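Local coordinates for glutathione-specific gamma-glutamylcyclotransferase (Saccharomyces cerevisiae S288c, PDB 5HWK), which cleaves glutathione into 5-oxo-L-proline and the dipeptide Cys-Gly, acting on glutathione but not on other gamma-glutamyl peptides, at residues A70-K73 against N74-Y78; Q202-A205 against Q206-I209. All blocks are in the same frame, centred on the assembly; numbering follows the deposited sequence.

Contact 1 (A70-K73 against N74-Y78); sequences AFLK and NVNLY
Residues Ala70-Lys73 and Asn74-Leu77 are joined turn on turn by regular alpha-helical i to i+4 bonding, the amides of Asn74, Val75, Asn76 and Leu77 giving their hydrogens to the carbonyls of Ala70, Phe71, Leu72 and Lys73. The Val75 N to Phe71 O bond, 2.9 Å long, is nearly straight, with an N-H...O angle of 166°. That from Asn74 N to Ala70 O is longer, at 3.1 Å. Among the side chains the main meeting is between Leu72 and Asn76, one turn apart. Leu72 brings its methyl CD1 to 3.8 Å from Asn76 ND2, and the two side chains cross obliquely. With CG placed beside the backbone N (chi1 -77°), the amide of Asn76 folds back along the helix, and its CG lies 3.5 Å from Leu72 O. The ND2 is poorly angled for a bond to that carbonyl, whereas OD1 accepts a hydrogen bond from the backbone N of Ile84. Were Asn76 replaced by alanine, the Ile84 amide would probably lose this acceptor and Leu72 CD1 the amide it packs against. The CG2 of Val75 lies 3.4 Å from Phe71 O, and its branched hydrocarbon suits the buried site between helix and sheet. The long polar side chain of Lys73 suits an exposed position. In the fold, Val75 packs on Ala36 and Arg38 of strand 35-40 and, with Leu72, on Ile65 of helix 62-65. Asn74 OD1 accepts from Arg38 NE on the same strand, and the ring of Phe71 meets that of Trp40 at about 40°, which seats helix 69-78 against the three-stranded antiparallel sheet.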
ATOM      1  N   ALA A  70     -16.074  12.311  -0.427  1.00 31.07           N
ATOM      2  CA  ALA A  70     -14.870  12.684  -1.170  1.00 32.25           C
ATOM      3  C   ALA A  70     -13.961  11.482  -1.403  1.00 29.69           C
ATOM      4  O   ALA A  70     -13.323  11.376  -2.462  1.00 28.22           O
ATOM      5  CB  ALA A  70     -14.079  13.760  -0.429  1.00 32.09           C
ATOM      6  N   PHE A  71     -13.839  10.590  -0.408  1.00 29.63           N
ATOM      7  CA  PHE A  71     -13.028   9.394  -0.630  1.00 28.30           C
ATOM      8  C   PHE A  71     -13.657   8.517  -1.705  1.00 28.24           C
ATOM      9  O   PHE A  71     -12.956   8.004  -2.594  1.00 26.53           O
ATOM     10  CB  PHE A  71     -12.864   8.548   0.641  1.00 27.64           C
ATOM     11  CG  PHE A  71     -12.014   9.149   1.723  1.00 28.79           C
ATOM     12  CD1 PHE A  71     -11.431  10.390   1.596  1.00 33.97           C
ATOM     13  CD2 PHE A  71     -11.803   8.442   2.890  1.00 36.99           C
ATOM     14  CE1 PHE A  71     -10.667  10.914   2.619  1.00 34.29           C
ATOM     15  CE2 PHE A  71     -11.021   8.971   3.916  1.00 37.95           C
ATOM     16  CZ  PHE A  71     -10.448  10.199   3.769  1.00 31.30           C
ATOM     17  N   LEU A  72     -14.986   8.325  -1.640  1.00 27.97           N
ATOM     18  CA  LEU A  72     -15.655   7.431  -2.581  1.00 28.10           C
ATOM     19  C   LEU A  72     -15.560   7.969  -4.010  1.00 28.06           C
ATOM     20  O   LEU A  72     -15.276   7.219  -4.956  1.00 28.98           O
ATOM     21  CB  LEU A  72     -17.104   7.222  -2.138  1.00 30.57           C
ATOM     22  CG  LEU A  72     -17.916   6.188  -2.914  1.00 33.48           C
ATOM     23  CD1 LEU A  72     -17.225   4.838  -3.014  1.00 36.21           C
ATOM     24  CD2 LEU A  72     -19.310   6.004  -2.285  1.00 36.10           C
ATOM     25  N   LYS A  73     -15.781   9.272  -4.196  1.00 28.89           N
ATOM     26  CA  LYS A  73     -15.642   9.817  -5.537  1.00 29.92           C
ATOM     27  C   LYS A  73     -14.217   9.683  -6.055  1.00 27.39           C
ATOM     28  O   LYS A  73     -14.003   9.397  -7.239  1.00 28.93           O
ATOM     29  CB  LYS A  73     -16.083  11.263  -5.558  1.00 34.33           C
ATOM     30  CG  LYS A  73     -17.592  11.309  -5.627  1.00 38.94           C
ATOM     31  CD  LYS A  73     -18.123  12.721  -5.558  1.00 41.90           C
ATOM     32  CE  LYS A  73     -19.654  12.710  -5.586  1.00 41.31           C
ATOM     33  NZ  LYS A  73     -20.216  12.356  -6.921  1.00 41.43           N
ATOM     34  N   ASN A  74     -13.230   9.829  -5.174  1.00 26.74           N
ATOM     35  CA  ASN A  74     -11.840   9.741  -5.614  1.00 26.59           C
ATOM     36  C   ASN A  74     -11.490   8.301  -5.992  1.00 27.07           C
ATOM     37  O   ASN A  74     -10.819   8.053  -7.000  1.00 28.10           O
ATOM     38  CB  ASN A  74     -10.935  10.243  -4.505  1.00 27.28           C
ATOM     39  CG  ASN A  74      -9.513  10.073  -4.837  1.00 30.06           C
ATOM     40  OD1 ASN A  74      -8.987   8.957  -4.769  1.00 32.25           O
ATOM     41  ND2 ASN A  74      -8.856  11.149  -5.221  1.00 31.31           N
ATOM     42  N   VAL A  75     -11.947   7.336  -5.196  1.00 26.76           N
ATOM     43  CA  VAL A  75     -11.720   5.944  -5.553  1.00 26.77           C
ATOM     44  C   VAL A  75     -12.430   5.586  -6.848  1.00 27.45           C
ATOM     45  O   VAL A  75     -11.854   4.918  -7.716  1.00 28.97           O
ATOM     46  CB  VAL A  75     -12.097   5.022  -4.389  1.00 28.29           C
ATOM     47  CG1 VAL A  75     -12.162   3.561  -4.866  1.00 31.86           C
ATOM     48  CG2 VAL A  75     -11.148   5.249  -3.202  1.00 28.95           C
ATOM     49  N   ASN A  76     -13.683   6.028  -7.017  1.00 28.25           N
ATOM     50  CA  ASN A  76     -14.388   5.743  -8.264  1.00 29.19           C
ATOM     51  C   ASN A  76     -13.727   6.414  -9.465  1.00 30.22           C
ATOM     52  O   ASN A  76     -13.782   5.883 -10.578  1.00 32.65           O
ATOM     53  CB  ASN A  76     -15.869   6.126  -8.160  1.00 30.01           C
ATOM     54  CG  ASN A  76     -16.674   5.116  -7.375  1.00 30.06           C
ATOM     55  OD1 ASN A  76     -16.313   3.934  -7.327  1.00 30.53           O
ATOM     56  ND2 ASN A  76     -17.755   5.567  -6.745  1.00 31.10           N
ATOM     57  N   LEU A  77     -13.059   7.549  -9.256  1.00 28.98           N
ATOM     58  CA  LEU A  77     -12.396   8.242 -10.353  1.00 28.47           C
ATOM     59  C   LEU A  77     -11.310   7.386 -10.990  1.00 29.33           C
ATOM     60  O   LEU A  77     -11.079   7.486 -12.198  1.00 31.24           O
ATOM     61  CB  LEU A  77     -11.802   9.553  -9.823  1.00 29.26           C
ATOM     62  CG  LEU A  77     -11.170  10.529 -10.812  1.00 32.61           C
ATOM     63  CD1 LEU A  77     -12.136  10.818 -11.959  1.00 35.19           C
ATOM     64  CD2 LEU A  77     -10.751  11.822 -10.098  1.00 34.33           C
ATOM     65  N   TYR A  78     -10.644   6.528 -10.205  1.00 27.93           N
ATOM     66  CA  TYR A  78      -9.516   5.753 -10.701  1.00 28.82           C
ATOM     67  C   TYR A  78      -9.745   4.254 -10.726  1.00 29.96           C
ATOM     68  O   TYR A  78      -8.823   3.514 -11.075  1.00 34.42           O
ATOM     69  CB  TYR A  78      -8.237   6.080  -9.914  1.00 28.80           C
ATOM     70  CG  TYR A  78      -7.885   7.546 -10.000  1.00 28.03           C
ATOM     71  CD1 TYR A  78      -7.339   8.064 -11.162  1.00 28.75           C
ATOM     72  CD2 TYR A  78      -8.082   8.419  -8.923  1.00 28.54           C
ATOM     73  CE1 TYR A  78      -7.014   9.418 -11.261  1.00 30.36           C
ATOM     74  CE2 TYR A  78      -7.753   9.767  -9.019  1.00 29.68           C
ATOM     75  CZ  TYR A  78      -7.236  10.256 -10.189  1.00 29.63           C
ATOM     76  OH  TYR A  78      -6.916  11.584 -10.270  1.00 32.00           O
TER

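Contact 2 (Q202-A205 against Q206-I209)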
ATOM      1  N   GLN A 202       8.609   1.507 -10.328  1.00 25.80           N
ATOM      2  CA  GLN A 202       9.548   0.497 -10.811  1.00 25.54           C
ATOM      3  C   GLN A 202       9.216  -0.870 -10.236  1.00 24.35           C
ATOM      4  O   GLN A 202       9.210  -1.887 -10.956  1.00 26.98           O
ATOM      5  CB  GLN A 202      10.998   0.881 -10.411  1.00 27.44           C
ATOM      6  CG  GLN A 202      12.106  -0.122 -10.856  1.00 30.50           C
ATOM      7  CD  GLN A 202      13.477   0.234 -10.310  1.00 34.49           C
ATOM      8  OE1 GLN A 202      13.669   0.463  -9.113  1.00 35.96           O
ATOM      9  NE2 GLN A 202      14.443   0.338 -11.209  1.00 36.90           N
ATOM     10  N   ALA A 203       8.991  -0.915  -8.935  1.00 24.02           N
ATOM     11  CA  ALA A 203       8.754  -2.190  -8.273  1.00 25.52           C
ATOM     12  C   ALA A 203       7.478  -2.833  -8.779  1.00 26.32           C
ATOM     13  O   ALA A 203       7.459  -4.057  -9.033  1.00 28.28           O
ATOM     14  CB  ALA A 203       8.714  -1.986  -6.773  1.00 27.23           C
ATOM     15  N   LEU A 204       6.434  -2.043  -9.014  1.00 25.02           N
ATOM     16  CA  LEU A 204       5.211  -2.621  -9.580  1.00 27.07           C
ATOM     17  C   LEU A 204       5.423  -3.101 -11.011  1.00 30.94           C
ATOM     18  O   LEU A 204       4.842  -4.108 -11.422  1.00 33.17           O
ATOM     19  CB  LEU A 204       4.060  -1.626  -9.503  1.00 28.55           C
ATOM     20  CG  LEU A 204       3.735  -1.194  -8.082  1.00 27.54           C
ATOM     21  CD1 LEU A 204       2.724  -0.097  -8.120  1.00 29.55           C
ATOM     22  CD2 LEU A 204       3.208  -2.407  -7.275  1.00 30.02           C
ATOM     23  N   ALA A 205       6.270  -2.426 -11.776  1.00 32.25           N
ATOM     24  CA  ALA A 205       6.511  -2.859 -13.146  1.00 35.37           C
ATOM     25  C   ALA A 205       7.337  -4.131 -13.202  1.00 35.84           C
ATOM     26  O   ALA A 205       7.247  -4.871 -14.181  1.00 37.43           O
ATOM     27  CB  ALA A 205       7.211  -1.755 -13.917  1.00 38.28           C
ATOM     28  N   GLN A 206       8.135  -4.404 -12.178  1.00 37.67           N
ATOM     29  CA  GLN A 206       8.876  -5.649 -12.110  1.00 40.78           C
ATOM     30  C   GLN A 206       7.981  -6.816 -11.754  1.00 42.22           C
ATOM     31  O   GLN A 206       8.436  -7.959 -11.828  1.00 44.18           O
ATOM     32  CB  GLN A 206       9.914  -5.565 -10.999  1.00 44.95           C
ATOM     33  CG  GLN A 206      11.193  -4.933 -11.382  1.00 49.70           C
ATOM     34  CD  GLN A 206      11.733  -4.149 -10.233  1.00 56.72           C
ATOM     35  OE1 GLN A 206      12.453  -4.666  -9.388  1.00 59.52           O
ATOM     36  NE2 GLN A 206      11.371  -2.894 -10.178  1.00 61.46           N
ATOM     37  N   MET A 207       6.716  -6.566 -11.431  1.00 42.45           N
ATOM     38  CA  MET A 207       5.842  -7.579 -10.838  1.00 47.01           C
ATOM     39  C   MET A 207       4.536  -7.735 -11.614  1.00 50.84           C
ATOM     40  O   MET A 207       3.448  -7.605 -11.045  1.00 50.50           O
ATOM     41  CB  MET A 207       5.531  -7.140  -9.420  1.00 51.28           C
ATOM     42  CG  MET A 207       5.449  -8.252  -8.496  1.00 54.12           C
ATOM     43  SD  MET A 207       5.531  -7.572  -6.864  1.00 52.17           S
ATOM     44  CE  MET A 207       4.473  -6.136  -7.035  1.00 48.02           C
ATOM     45  N   PRO A 208       4.603  -7.996 -12.920  1.00 50.78           N
ATOM     46  CA  PRO A 208       3.364  -8.084 -13.702  1.00 53.46           C
ATOM     47  C   PRO A 208       2.483  -9.194 -13.163  1.00 53.73           C
ATOM     48  O   PRO A 208       2.956 -10.296 -12.901  1.00 54.84           O
ATOM     49  CB  PRO A 208       3.862  -8.408 -15.115  1.00 53.88           C
ATOM     50  CG  PRO A 208       5.229  -7.857 -15.158  1.00 54.27           C
ATOM     51  CD  PRO A 208       5.787  -8.100 -13.786  1.00 50.97           C
ATOM     52  N   ILE A 209       1.203  -8.873 -12.976  1.00 52.79           N
ATOM     53  CA  ILE A 209       0.193  -9.803 -12.488  1.00 52.84           C
ATOM     54  C   ILE A 209      -0.903  -9.959 -13.541  1.00 53.79           C
ATOM     55  O   ILE A 209      -1.230  -8.998 -14.249  1.00 55.64           O
ATOM     56  CB  ILE A 209      -0.394  -9.319 -11.153  1.00 55.53           C
ATOM     57  CG1 ILE A 209      -0.989 -10.487 -10.380  1.00 56.68           C
ATOM     58  CG2 ILE A 209      -1.428  -8.227 -11.372  1.00 58.19           C
ATOM     59  CD1 ILE A 209       0.022 -11.114  -9.467  1.00 56.53           C
TER
HETATM   60  O   HOH W   1       2.177  -4.742 -11.179  1.00 53.83           O
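Between Gln202-Ala205 and Gln206-Ile209 the backbone passes from alpha-helix into loop: Gln206 N still bonds to Gln202 O one helical turn back, at 3.0 Å, but Met207 N reaches only three residues back, to Leu204 O at 3.1 Å. The step from i+4 to i+3 bonding marks the end of the helix, and Met207 has left helical backbone angles (phi -127°). Pro208 fits the exit because it has no amide hydrogen for another helical bond; its CD rests 3.6 Å from Ala205 O. A water donates to Leu204 O at 2.8 Å and to Met207 O at 3.1 Å, bridging the last turn and the departing chain. The side chain of Gln206 turns back toward Gln202, but its NE2 comes so close to Gln202 O that the weak bond, and the placing of the amide, are doubtful. Leu204 and Met207 meet through methyls alone, CD2 to CE at 3.9 Å, a flexible thioether filling the space beside a branched aliphatic side chain. The pair packs on the six-stranded antiparallel sheet: Met207 on Arg27 and Pro29 of strand 26-33 and on Val95 of strand 91-99, Leu204 on Ile93. Ala203, being small, fits against Ile17 and Tyr18 of helix 15-18; the side chain of Ala203 is about 10 Å from the bound benzoic acid.

Overall arrangement
From the N terminus, the chain first lays down strands 8-12, 26-33, 35-40 and 54-61, then reaches contact 1 in helix 69-78. Much later, after strands 91-99, 119-129 and 154-163, contact 2 ends helix 193-205. Each contact joins consecutive residues, so neither closes a long loop; they lie in series and neither nest nor cross. Their centres are 24 Å apart and their nearest atoms about 12 Å, without touching. Contact 1 ties helix 69-78 to strand 35-40 and helix 62-65, away from the active site and the benzoic acid pocket. Contact 2 ties its helix end to the six-stranded sheet and to helix 15-18, nearer the ligand pocket.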